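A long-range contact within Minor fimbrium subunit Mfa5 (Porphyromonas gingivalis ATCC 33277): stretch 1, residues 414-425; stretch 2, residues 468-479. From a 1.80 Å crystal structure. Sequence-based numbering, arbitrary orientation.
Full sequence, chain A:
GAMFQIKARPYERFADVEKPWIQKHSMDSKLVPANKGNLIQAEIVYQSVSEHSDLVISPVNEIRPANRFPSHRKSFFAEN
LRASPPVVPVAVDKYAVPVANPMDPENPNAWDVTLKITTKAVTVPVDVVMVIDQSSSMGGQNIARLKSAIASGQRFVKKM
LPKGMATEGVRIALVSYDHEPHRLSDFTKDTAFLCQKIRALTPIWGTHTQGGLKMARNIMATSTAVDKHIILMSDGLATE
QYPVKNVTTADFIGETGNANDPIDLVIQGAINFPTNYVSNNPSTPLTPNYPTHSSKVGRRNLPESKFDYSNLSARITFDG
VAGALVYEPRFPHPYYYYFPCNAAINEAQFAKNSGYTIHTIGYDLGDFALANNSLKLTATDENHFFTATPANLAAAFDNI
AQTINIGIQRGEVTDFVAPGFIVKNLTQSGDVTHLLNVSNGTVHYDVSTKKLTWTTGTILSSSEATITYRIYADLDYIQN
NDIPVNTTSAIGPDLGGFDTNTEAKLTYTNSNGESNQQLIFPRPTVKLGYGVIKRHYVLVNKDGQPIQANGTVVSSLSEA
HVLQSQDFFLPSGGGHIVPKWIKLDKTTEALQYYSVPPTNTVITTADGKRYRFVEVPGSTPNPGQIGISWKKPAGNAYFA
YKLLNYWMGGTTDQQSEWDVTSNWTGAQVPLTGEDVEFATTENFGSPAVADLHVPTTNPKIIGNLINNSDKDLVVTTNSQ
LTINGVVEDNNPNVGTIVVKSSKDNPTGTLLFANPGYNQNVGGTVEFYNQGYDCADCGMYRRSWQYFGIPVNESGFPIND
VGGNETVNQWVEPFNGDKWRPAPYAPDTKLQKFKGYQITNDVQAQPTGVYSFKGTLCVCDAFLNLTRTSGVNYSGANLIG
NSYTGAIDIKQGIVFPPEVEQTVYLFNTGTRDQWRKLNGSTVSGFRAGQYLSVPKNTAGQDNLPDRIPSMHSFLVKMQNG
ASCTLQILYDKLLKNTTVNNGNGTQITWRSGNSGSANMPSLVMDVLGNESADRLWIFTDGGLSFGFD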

# COMPACT_ATOMS: atom_id res chain seq x y z
N THR A 414 9.69 9.79 -15.17
CA THR A 414 10.31 10.47 -16.30
C THR A 414 9.81 9.77 -17.56
O THR A 414 9.83 8.54 -17.65
CB THR A 414 11.83 10.41 -16.22
OG1 THR A 414 12.24 9.04 -16.12
CG2 THR A 414 12.33 11.20 -15.01
N ASP A 415 9.40 10.57 -18.56
CA ASP A 415 8.74 10.06 -19.76
C ASP A 415 9.26 10.90 -20.93
O ASP A 415 8.96 12.08 -21.01
CB ASP A 415 7.23 10.18 -19.61
CG ASP A 415 6.46 9.81 -20.86
OD1 ASP A 415 6.97 9.10 -21.74
OD2 ASP A 415 5.28 10.23 -20.93
N PHE A 416 10.10 10.28 -21.76
CA PHE A 416 10.70 10.93 -22.92
C PHE A 416 9.82 10.59 -24.12
O PHE A 416 9.75 9.43 -24.53
CB PHE A 416 12.13 10.44 -23.14
CG PHE A 416 13.13 10.95 -22.11
CD1 PHE A 416 13.77 12.16 -22.28
CD2 PHE A 416 13.43 10.18 -20.99
CE1 PHE A 416 14.69 12.61 -21.34
CE2 PHE A 416 14.34 10.63 -20.06
CZ PHE A 416 14.98 11.82 -20.24
N VAL A 417 9.17 11.60 -24.68
CA VAL A 417 8.34 11.38 -25.86
C VAL A 417 9.22 11.11 -27.07
O VAL A 417 10.28 11.71 -27.24
CB VAL A 417 7.41 12.59 -26.09
CG1 VAL A 417 6.57 12.37 -27.31
CG2 VAL A 417 6.53 12.79 -24.85
N ALA A 418 8.79 10.16 -27.89
CA ALA A 418 9.63 9.62 -28.94
C ALA A 418 9.66 10.54 -30.17
O ALA A 418 8.78 11.39 -30.36
CB ALA A 418 9.14 8.24 -29.37
N PRO A 419 10.69 10.38 -31.00
CA PRO A 419 10.78 11.19 -32.23
C PRO A 419 9.59 10.94 -33.13
O PRO A 419 9.11 9.81 -33.28
CB PRO A 419 12.08 10.71 -32.89
CG PRO A 419 12.86 10.07 -31.81
CD PRO A 419 11.86 9.51 -30.81
N GLY A 420 9.12 12.01 -33.76
CA GLY A 420 7.97 11.92 -34.62
C GLY A 420 6.67 12.29 -33.97
O GLY A 420 5.67 12.44 -34.69
N PHE A 421 6.64 12.47 -32.66
CA PHE A 421 5.41 12.79 -31.94
C PHE A 421 5.59 14.03 -31.08
O PHE A 421 6.66 14.26 -30.51
CB PHE A 421 4.98 11.56 -31.11
CG PHE A 421 4.73 10.37 -31.96
CD1 PHE A 421 3.50 10.20 -32.58
CD2 PHE A 421 5.75 9.49 -32.23
CE1 PHE A 421 3.29 9.14 -33.43
CE2 PHE A 421 5.55 8.42 -33.08
CZ PHE A 421 4.32 8.24 -33.67
N ILE A 422 4.55 14.85 -31.04
CA ILE A 422 4.54 16.05 -30.22
C ILE A 422 3.33 16.02 -29.31
O ILE A 422 2.30 15.40 -29.62
CB ILE A 422 4.55 17.30 -31.10
CG1 ILE A 422 3.31 17.34 -31.96
CG2 ILE A 422 5.77 17.32 -32.01
CD1 ILE A 422 3.32 18.51 -32.96
N VAL A 423 3.47 16.66 -28.16
CA VAL A 423 2.43 16.67 -27.15
C VAL A 423 1.56 17.88 -27.39
O VAL A 423 2.05 19.01 -27.48
CB VAL A 423 3.03 16.69 -25.73
CG1 VAL A 423 1.90 16.64 -24.71
CG2 VAL A 423 3.96 15.51 -25.52
N LYS A 424 0.26 17.65 -27.52
CA LYS A 424 -0.69 18.73 -27.77
C LYS A 424 -0.53 19.81 -26.71
O LYS A 424 -0.47 19.52 -25.52
CB LYS A 424 -2.10 18.15 -27.76
CG LYS A 424 -3.21 19.16 -28.05
CD LYS A 424 -4.56 18.48 -28.10
CE LYS A 424 -5.71 19.47 -28.37
NZ LYS A 424 -5.57 20.10 -29.71
N ASN A 425 -0.38 21.04 -27.18
CA ASN A 425 -0.44 22.29 -26.43
C ASN A 425 0.78 22.56 -25.57
O ASN A 425 0.76 23.51 -24.78
CB ASN A 425 -1.69 22.38 -25.55
CG ASN A 425 -2.96 22.55 -26.36
OD1 ASN A 425 -2.92 23.03 -27.49
ND2 ASN A 425 -4.08 22.12 -25.80
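Stretch 2 (468-479) TYRIYADLDYIQ

How does stretch 2 run past stretch 1? It starts as an extended strand, Thr-468 to Ala-473, that lies antiparallel to the short strand Phe-421 to Val-423, their axes 145° apart and 4.5 Å at closest approach. Asp-474 follows the strand, and the chain turns into a helix at Leu-475. Asp-474 caps that helix, its OD1 accepting from Tyr-477 N at 3.2 Å.

What holds the two backbones in register? Ile-422 faces Tyr-472 as a hydrogen-bonded pair: Ile-422 N reaches Tyr-472 O at 3.0 Å, and Tyr-472 N reaches Ile-422 O at 2.8 Å. The ladder extends both ways, with Lys-424 N to Arg-470 O and Asp-474 N to Gly-420 O, each 2.8 Å.

Which bumps fill which hollows on the two faces of this ladder? Phe-421, Val-423, Ile-471 and Ala-473 share one buried face. The small Ala-473 leaves room beside the Phe-421 ring, whose CE1 lies 4.0 Å from Ala-473 CB, while Phe-421 CD1 is 4.0 Å from Ile-471 CD1. Next along, Val-423 CG1 packs 3.9 Å from Tyr-469 CD1. The Tyr-469 ring spans to the earlier strand of stretch 1, where its OH donates to Asp-415 OD2 at 2.6 Å. Ile-422 and Tyr-472 occupy the other face; there the Lys-424 side chain, straight through its first three torsions and bent at the last (chi4 p), brings NZ within 2.8 Å of Tyr-472 OH, to which it donates.

Where does the helix settle? Its first turn meets the type II turn from Ala-418 to Phe-421. Tyr-477 CE2 lies 4.0 Å from Pro-419 CB, and Tyr-477 CD2 is 3.7 Å from Gly-420 N. Gly-420 makes the hollow: an ideal CB there would come 3.2 Å from Ile-478 CG1, a tight approach, and its backbone angles by themselves already call for glycine.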

# COMPACT_ATOMS: atom_id res chain seq x y z
N THR A 468 -2.59 11.74 -18.28
CA THR A 468 -2.99 11.49 -19.65
C THR A 468 -2.73 12.76 -20.45
O THR A 468 -3.07 13.86 -19.99
CB THR A 468 -4.47 11.11 -19.75
OG1 THR A 468 -4.71 9.91 -19.00
CG2 THR A 468 -4.87 10.89 -21.20
N TYR A 469 -2.12 12.59 -21.61
CA TYR A 469 -1.81 13.68 -22.54
C TYR A 469 -2.04 13.19 -23.96
O TYR A 469 -1.89 11.99 -24.24
CB TYR A 469 -0.36 14.18 -22.37
CG TYR A 469 0.73 13.13 -22.53
CD1 TYR A 469 1.32 12.91 -23.76
CD2 TYR A 469 1.18 12.37 -21.44
CE1 TYR A 469 2.32 11.95 -23.92
CE2 TYR A 469 2.19 11.40 -21.61
CZ TYR A 469 2.76 11.20 -22.84
OH TYR A 469 3.76 10.27 -23.03
N ARG A 470 -2.37 14.11 -24.85
CA ARG A 470 -2.57 13.80 -26.26
C ARG A 470 -1.29 14.07 -27.05
O ARG A 470 -0.61 15.08 -26.83
CB ARG A 470 -3.71 14.62 -26.85
CG ARG A 470 -4.07 14.24 -28.27
CD ARG A 470 -5.48 14.70 -28.68
NE ARG A 470 -6.50 13.97 -27.95
CZ ARG A 470 -7.80 14.05 -28.19
NH1 ARG A 470 -8.26 14.83 -29.18
NH2 ARG A 470 -8.65 13.34 -27.47
N ILE A 471 -0.96 13.14 -27.94
CA ILE A 471 0.15 13.30 -28.86
C ILE A 471 -0.39 13.35 -30.29
O ILE A 471 -1.39 12.70 -30.62
CB ILE A 471 1.24 12.21 -28.77
CG1 ILE A 471 0.67 10.83 -29.05
CG2 ILE A 471 1.95 12.26 -27.43
CD1 ILE A 471 1.72 9.72 -29.05
N TYR A 472 0.32 14.08 -31.13
CA TYR A 472 0.07 14.08 -32.56
C TYR A 472 1.31 13.57 -33.29
O TYR A 472 2.44 13.85 -32.89
CB TYR A 472 -0.21 15.49 -33.09
CG TYR A 472 -1.48 16.13 -32.62
CD1 TYR A 472 -2.70 15.52 -32.83
CD2 TYR A 472 -1.45 17.35 -31.98
CE1 TYR A 472 -3.88 16.13 -32.41
CE2 TYR A 472 -2.63 17.96 -31.54
CZ TYR A 472 -3.83 17.34 -31.77
OH TYR A 472 -5.01 17.92 -31.35
N ALA A 473 1.08 12.87 -34.40
CA ALA A 473 2.18 12.57 -35.32
C ALA A 473 2.58 13.82 -36.11
O ALA A 473 1.72 14.56 -36.59
CB ALA A 473 1.79 11.46 -36.28
N ASP A 474 3.90 14.05 -36.23
CA ASP A 474 4.49 15.13 -37.02
C ASP A 474 4.87 14.53 -38.37
O ASP A 474 5.92 13.88 -38.52
CB ASP A 474 5.69 15.71 -36.27
CG ASP A 474 6.41 16.80 -37.03
OD1 ASP A 474 6.18 16.99 -38.23
OD2 ASP A 474 7.25 17.46 -36.39
N LEU A 475 3.98 14.68 -39.35
CA LEU A 475 4.13 13.94 -40.61
C LEU A 475 5.42 14.31 -41.33
O LEU A 475 6.08 13.44 -41.92
CB LEU A 475 2.92 14.19 -41.51
CG LEU A 475 1.74 13.25 -41.29
CD1 LEU A 475 1.13 13.47 -39.90
CD2 LEU A 475 0.65 13.39 -42.36
N ASP A 476 5.77 15.60 -41.36
CA ASP A 476 6.95 16.00 -42.11
C ASP A 476 8.23 15.48 -41.45
O ASP A 476 9.17 15.07 -42.13
CB ASP A 476 7.02 17.52 -42.22
CG ASP A 476 5.98 18.11 -43.16
OD1 ASP A 476 5.59 17.44 -44.14
OD2 ASP A 476 5.56 19.25 -42.92
N TYR A 477 8.27 15.47 -40.11
CA TYR A 477 9.42 14.87 -39.43
C TYR A 477 9.54 13.39 -39.77
O TYR A 477 10.64 12.89 -40.06
CB TYR A 477 9.31 15.07 -37.92
CG TYR A 477 10.55 14.60 -37.21
CD1 TYR A 477 11.58 15.48 -36.91
CD2 TYR A 477 10.70 13.26 -36.87
CE1 TYR A 477 12.73 15.03 -36.27
CE2 TYR A 477 11.83 12.81 -36.25
CZ TYR A 477 12.83 13.70 -35.94
OH TYR A 477 13.96 13.22 -35.32
N ILE A 478 8.43 12.65 -39.69
CA ILE A 478 8.44 11.23 -39.99
C ILE A 478 8.86 11.01 -41.44
O ILE A 478 9.65 10.11 -41.74
CB ILE A 478 7.06 10.61 -39.69
CG1 ILE A 478 6.81 10.67 -38.16
CG2 ILE A 478 6.97 9.21 -40.18
CD1 ILE A 478 5.42 10.40 -37.77
N GLN A 479 8.38 11.85 -42.35
CA GLN A 479 8.78 11.73 -43.75
C GLN A 479 10.28 11.91 -43.90
O GLN A 479 10.93 11.18 -44.66
CB GLN A 479 8.04 12.77 -44.60
CG GLN A 479 8.31 12.63 -46.10
CD GLN A 479 7.62 11.43 -46.70
OE1 GLN A 479 6.70 10.88 -46.12
NE2 GLN A 479 8.05 11.03 -47.89